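Local atomic coordinates of putative sarcosine dimethylglycine methyltransferase (Galdieria sulphuraria, PDB entry 2O57), a protein that is probably an S-adenosylmethionine-dependent methyltransferase that methylates sarcosine and dimethylglycine. Residues A[75-80]-A[288-293]; A[168-173]-A[224-229]. All coordinates share one frame; numbering follows the deposited sequence.

Contact 1. Residues A[75-80]-A[288-293]; sequences AMTGVL and GMLFRK
In the Rossmann-like methyltransferase sheet, strand 284-293 runs antiparallel between strands 181-190 and 226-233, and Leu290 and Arg292 on one face of it meet Thr77 and Val79 where helix 59-76 has just ended. The backbones stay apart: the nearest CA atoms, those of Thr77 and Arg292, are 9.1 Å from each other, so side chains span the gap. Arg292 does so with its guanidinium. Its chain leaves the strand extended and bends at chi3 (-66°), which brings NH2 within 3.3 Å of Thr77 O. The carbonyl oxygen lies at the edge of the guanidinium, in its plane, and the bond is nearly straight (N-H...O 167°) but weak by its length. A water closes a ring beside it, donating to Thr77 O at 2.6 Å and accepting from Arg292 NH1 at 3.0 Å. NH1 also donates to Arg180 O. Val79 CG1 approaches the group obliquely, 4.5 Å from NH1. The apolar half of the contact is Thr77 CG2 against Leu290 CD2 at 3.9 Å. Chi1 of Thr77 (75°) splits its two branches between different tasks: OG1 turns back to Leu74 O in the last turn of the helix, and CG2 is left for the leucine. Gly78, with positive phi, follows the helix and donates its N-H to Ala75 O. The Thr77 carbonyl just beyond the helix therefore takes two donors, the guanidinium and the water, and the orientation of the guanidinium is set by Thr77 O at NH2 and by Arg180 O and the water at NH1, with Glu52 of the second subunit adding only a weak, long ion pair to NH2.

Contact 2. Residues A[168-173]-A[224-229]; sequences KVFQEC and CGLVTL
Cys224 reaches from just after helix 214-223 against helix 166-176, with its CA 5.6 Å from that of Gln171. Its CB comes first, 3.9 Å from Phe170 O. One bond further, SG sits beside the helix backbone: it is 3.6 Å from Gln171 N and 3.8 Å from Phe170 C. The same sulfur touches Gln171 CG at 3.6 Å and Phe170 CB at 4.0 Å, and so fits between two consecutive residues of the helix. A chi1 of -60° sets SG anti to the carbonyl carbon of Cys224, which places the sulfur beside helix 166-176 while the main chain turns off toward the sheet. That turn is a Schellman motif: Gly225, at positive phi, is its C-prime residue, Leu226 N pairs with Ala221 O and Gly225 N with Lys222 O. The motif ends helix 214-223, and strand 226-233 follows. Just past the turn, Leu226 points back toward helix 166-176, where its CD1 meets Phe170 CD1 at 4.2 Å, near the plane of the ring and at its edge. The phenyl ring also makes edge-to-face stacks with Tyr217 and Phe160, while Met183 of strand 181-190 touches both Phe170 and Leu226.

The centres of the two contacts are about 13 Å apart, and contact 2 is nested within the chain loop that contact 1 closes. Their strands, 284-293 and 226-233, are neighbours in the sheet: Leu290 O lies 2.8 Å from Leu229 N and Arg292 N lies 2.9 Å from Val227 O, both probable hydrogen bonds. Leu290 and Arg292 serve contact 1 on one face, whereas Phe291 between them faces the other way, touching Leu226 of contact 2 and Ala221. Helices 59-76 and 166-176 thus pack on opposite faces of one antiparallel edge, as in an alpha/beta/alpha methyltransferase sandwich, and both contacts also reach the second subunit.

Contact 1. Residues A[75-80]-A[288-293]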
loop_
_atom_site.group_PDB
_atom_site.type_symbol
_atom_site.label_atom_id
_atom_site.label_comp_id
_atom_site.label_asym_id
_atom_site.label_seq_id
_atom_site.Cartn_x
_atom_site.Cartn_y
_atom_site.Cartn_z
ATOM N N ALA A 75 6.846 -3.496 -11.236
ATOM C CA ALA A 75 6.893 -3.151 -12.671
ATOM C C ALA A 75 6.922 -1.630 -12.916
ATOM O O ALA A 75 7.601 -1.137 -13.850
ATOM C CB ALA A 75 5.726 -3.800 -13.426
HETATM N N MSE A 76 6.188 -0.889 -12.068
HETATM C CA MSE A 76 6.144 0.586 -12.165
HETATM C C MSE A 76 7.536 1.202 -11.956
HETATM O O MSE A 76 7.784 2.315 -12.409
HETATM C CB MSE A 76 5.125 1.194 -11.164
HETATM C CG MSE A 76 3.663 0.808 -11.439
HETATM SE SE MSE A 76 3.023 1.646 -13.039
HETATM C CE MSE A 76 2.401 3.319 -12.270
ATOM N N THR A 77 8.454 0.486 -11.296
ATOM C CA THR A 77 9.827 1.024 -11.106
ATOM C C THR A 77 10.748 0.813 -12.318
ATOM O O THR A 77 11.887 1.290 -12.303
ATOM C CB THR A 77 10.537 0.450 -9.819
ATOM O OG1 THR A 77 10.951 -0.908 -10.048
ATOM C CG2 THR A 77 9.613 0.564 -8.561
ATOM N N GLY A 78 10.270 0.110 -13.352
ATOM C CA GLY A 78 11.083 -0.153 -14.542
ATOM C C GLY A 78 12.006 -1.361 -14.524
ATOM O O GLY A 78 12.583 -1.683 -15.557
ATOM N N VAL A 79 12.105 -2.069 -13.396
ATOM C CA VAL A 79 13.122 -3.137 -13.260
ATOM C C VAL A 79 12.741 -4.459 -13.917
ATOM O O VAL A 79 13.631 -5.303 -14.161
ATOM C CB VAL A 79 13.552 -3.438 -11.791
ATOM C CG1 VAL A 79 14.308 -2.226 -11.162
ATOM C CG2 VAL A 79 12.359 -3.903 -10.924
ATOM N N LEU A 80 11.467 -4.645 -14.251
ATOM C CA LEU A 80 11.009 -5.961 -14.741
ATOM C C LEU A 80 11.077 -6.103 -16.285
ATOM O O LEU A 80 10.131 -6.510 -16.966
ATOM C CB LEU A 80 9.650 -6.364 -14.117
ATOM C CG LEU A 80 9.548 -6.454 -12.566
ATOM C CD1 LEU A 80 8.106 -6.827 -12.106
ATOM C CD2 LEU A 80 10.526 -7.468 -12.050
ATOM N N GLY A 288 4.166 -4.102 3.522
ATOM C CA GLY A 288 4.737 -4.252 2.179
ATOM C C GLY A 288 5.638 -3.044 1.959
ATOM O O GLY A 288 5.299 -1.940 2.415
HETATM N N MSE A 289 6.772 -3.229 1.282
HETATM C CA MSE A 289 7.682 -2.114 1.024
HETATM C C MSE A 289 8.455 -2.269 -0.277
HETATM O O MSE A 289 8.756 -3.371 -0.688
HETATM C CB MSE A 289 8.710 -1.961 2.138
HETATM C CG MSE A 289 8.147 -2.186 3.537
HETATM SE SE MSE A 289 9.426 -2.216 4.973
HETATM C CE MSE A 289 9.938 -0.309 5.034
ATOM N N LEU A 290 8.803 -1.144 -0.892
ATOM C CA LEU A 290 9.738 -1.155 -2.007
ATOM C C LEU A 290 10.871 -0.205 -1.697
ATOM O O LEU A 290 10.667 0.901 -1.152
ATOM C CB LEU A 290 9.073 -0.766 -3.312
ATOM C CG LEU A 290 8.353 -1.885 -4.075
ATOM C CD1 LEU A 290 6.909 -2.092 -3.444
ATOM C CD2 LEU A 290 8.269 -1.364 -5.462
ATOM N N PHE A 291 12.070 -0.651 -2.034
ATOM C CA PHE A 291 13.285 0.112 -1.791
ATOM C C PHE A 291 14.037 0.241 -3.089
ATOM O O PHE A 291 13.874 -0.594 -3.985
ATOM C CB PHE A 291 14.213 -0.629 -0.826
ATOM C CG PHE A 291 13.582 -1.023 0.484
ATOM C CD1 PHE A 291 13.549 -0.130 1.552
ATOM C CD2 PHE A 291 13.068 -2.305 0.659
ATOM C CE1 PHE A 291 12.993 -0.508 2.784
ATOM C CE2 PHE A 291 12.524 -2.698 1.886
ATOM C CZ PHE A 291 12.485 -1.796 2.946
ATOM N N ARG A 292 14.867 1.270 -3.197
ATOM C CA ARG A 292 15.830 1.314 -4.278
ATOM C C ARG A 292 17.236 1.529 -3.718
ATOM O O ARG A 292 17.421 2.274 -2.754
ATOM C CB ARG A 292 15.480 2.398 -5.300
ATOM C CG ARG A 292 16.385 2.388 -6.542
ATOM C CD ARG A 292 16.120 3.521 -7.535
ATOM N NE ARG A 292 14.819 3.490 -8.208
ATOM C CZ ARG A 292 14.495 2.775 -9.294
ATOM N NH1 ARG A 292 15.358 1.918 -9.885
ATOM N NH2 ARG A 292 13.275 2.915 -9.784
ATOM N N LYS A 293 18.223 0.856 -4.302
ATOM C CA LYS A 293 19.620 1.083 -3.952
ATOM C C LYS A 293 20.144 2.415 -4.567
ATOM O O LYS A 293 20.691 2.444 -5.684
ATOM C CB LYS A 293 20.500 -0.086 -4.395
ATOM C CG LYS A 293 21.945 0.040 -3.934
ATOM C CD LYS A 293 22.742 -1.274 -4.189
ATOM C CE LYS A 293 24.248 -1.075 -4.004
ATOM N NZ LYS A 293 24.985 -2.378 -4.243
HETATM O O HOH W 1 14.468 1.338 -12.734
#

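Contact 2. Residues A[168-173]-A[224-229]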
loop_
_atom_site.group_PDB
_atom_site.type_symbol
_atom_site.label_atom_id
_atom_site.label_comp_id
_atom_site.label_asym_id
_atom_site.label_seq_id
_atom_site.Cartn_x
_atom_site.Cartn_y
_atom_site.Cartn_z
ATOM N N LYS A 168 21.843 -7.591 9.202
ATOM C CA LYS A 168 22.626 -8.377 8.246
ATOM C C LYS A 168 21.851 -8.741 6.957
ATOM O O LYS A 168 22.419 -8.663 5.865
ATOM C CB LYS A 168 23.214 -9.621 8.934
ATOM C CG LYS A 168 24.171 -10.436 8.073
ATOM C CD LYS A 168 25.339 -9.598 7.535
ATOM C CE LYS A 168 26.327 -10.530 6.818
ATOM N NZ LYS A 168 27.403 -9.750 6.186
ATOM N N VAL A 169 20.559 -9.082 7.094
ATOM C CA VAL A 169 19.642 -9.296 5.945
ATOM C C VAL A 169 19.663 -8.089 5.011
ATOM O O VAL A 169 19.943 -8.213 3.823
ATOM C CB VAL A 169 18.180 -9.563 6.406
ATOM C CG1 VAL A 169 17.231 -9.744 5.197
ATOM C CG2 VAL A 169 18.132 -10.801 7.323
ATOM N N PHE A 170 19.406 -6.917 5.559
ATOM C CA PHE A 170 19.398 -5.714 4.731
ATOM C C PHE A 170 20.791 -5.378 4.167
ATOM O O PHE A 170 20.885 -4.899 3.058
ATOM C CB PHE A 170 18.766 -4.524 5.489
ATOM C CG PHE A 170 17.259 -4.538 5.461
ATOM C CD1 PHE A 170 16.554 -4.039 4.337
ATOM C CD2 PHE A 170 16.541 -5.015 6.551
ATOM C CE1 PHE A 170 15.152 -4.082 4.298
ATOM C CE2 PHE A 170 15.151 -5.030 6.549
ATOM C CZ PHE A 170 14.440 -4.571 5.412
ATOM N N GLN A 171 21.869 -5.674 4.908
ATOM C CA GLN A 171 23.224 -5.437 4.384
ATOM C C GLN A 171 23.479 -6.330 3.140
ATOM O O GLN A 171 24.101 -5.893 2.162
ATOM C CB GLN A 171 24.296 -5.698 5.463
ATOM C CG GLN A 171 24.384 -4.578 6.512
ATOM C CD GLN A 171 25.298 -4.917 7.656
ATOM O OE1 GLN A 171 25.484 -6.084 7.988
ATOM N NE2 GLN A 171 25.875 -3.899 8.276
ATOM N N GLU A 172 23.085 -7.597 3.240
ATOM C CA GLU A 172 23.227 -8.543 2.129
ATOM C C GLU A 172 22.362 -8.140 0.946
ATOM O O GLU A 172 22.805 -8.230 -0.185
ATOM C CB GLU A 172 22.897 -9.979 2.559
ATOM C CG GLU A 172 24.000 -10.639 3.413
ATOM C CD GLU A 172 25.246 -10.822 2.580
ATOM O OE1 GLU A 172 25.316 -11.804 1.812
ATOM O OE2 GLU A 172 26.147 -9.973 2.660
ATOM N N CYS A 173 21.119 -7.719 1.217
ATOM C CA CYS A 173 20.234 -7.246 0.134
ATOM C C CYS A 173 20.890 -6.094 -0.641
ATOM O O CYS A 173 20.933 -6.118 -1.888
ATOM C CB CYS A 173 18.846 -6.854 0.642
ATOM S SG CYS A 173 17.823 -8.281 1.187
ATOM N N CYS A 224 21.826 0.958 5.038
ATOM C CA CYS A 224 22.476 0.142 4.016
ATOM C C CYS A 224 22.478 0.754 2.613
ATOM O O CYS A 224 22.830 0.079 1.640
ATOM C CB CYS A 224 21.824 -1.248 3.983
ATOM S SG CYS A 224 21.987 -2.089 5.579
ATOM N N GLY A 225 22.067 2.020 2.511
ATOM C CA GLY A 225 21.971 2.706 1.212
ATOM C C GLY A 225 20.738 2.340 0.390
ATOM O O GLY A 225 20.740 2.500 -0.839
ATOM N N LEU A 226 19.682 1.863 1.062
ATOM C CA LEU A 226 18.411 1.597 0.387
ATOM C C LEU A 226 17.355 2.580 0.810
ATOM O O LEU A 226 16.909 2.579 1.975
ATOM C CB LEU A 226 17.885 0.173 0.644
ATOM C CG LEU A 226 18.821 -1.005 0.390
ATOM C CD1 LEU A 226 18.209 -2.326 0.892
ATOM C CD2 LEU A 226 19.105 -1.073 -1.078
ATOM N N VAL A 227 16.929 3.400 -0.139
ATOM C CA VAL A 227 15.855 4.373 0.109
ATOM C C VAL A 227 14.486 3.687 -0.004
ATOM O O VAL A 227 14.298 2.790 -0.847
ATOM C CB VAL A 227 15.983 5.595 -0.834
ATOM C CG1 VAL A 227 15.686 5.218 -2.267
ATOM C CG2 VAL A 227 15.071 6.741 -0.379
ATOM N N THR A 228 13.556 4.090 0.862
ATOM C CA THR A 228 12.222 3.527 0.876
ATOM C C THR A 228 11.381 4.353 -0.101
ATOM O O THR A 228 11.213 5.584 0.064
ATOM C CB THR A 228 11.605 3.551 2.281
ATOM O OG1 THR A 228 12.370 2.706 3.149
ATOM C CG2 THR A 228 10.186 3.026 2.211
ATOM N N LEU A 229 10.925 3.690 -1.145
ATOM C CA LEU A 229 10.105 4.306 -2.201
ATOM C C LEU A 229 8.651 4.426 -1.796
ATOM O O LEU A 229 8.023 5.447 -2.062
ATOM C CB LEU A 229 10.153 3.474 -3.469
ATOM C CG LEU A 229 11.500 3.286 -4.186
ATOM C CD1 LEU A 229 11.311 2.492 -5.506
ATOM C CD2 LEU A 229 12.174 4.628 -4.484
#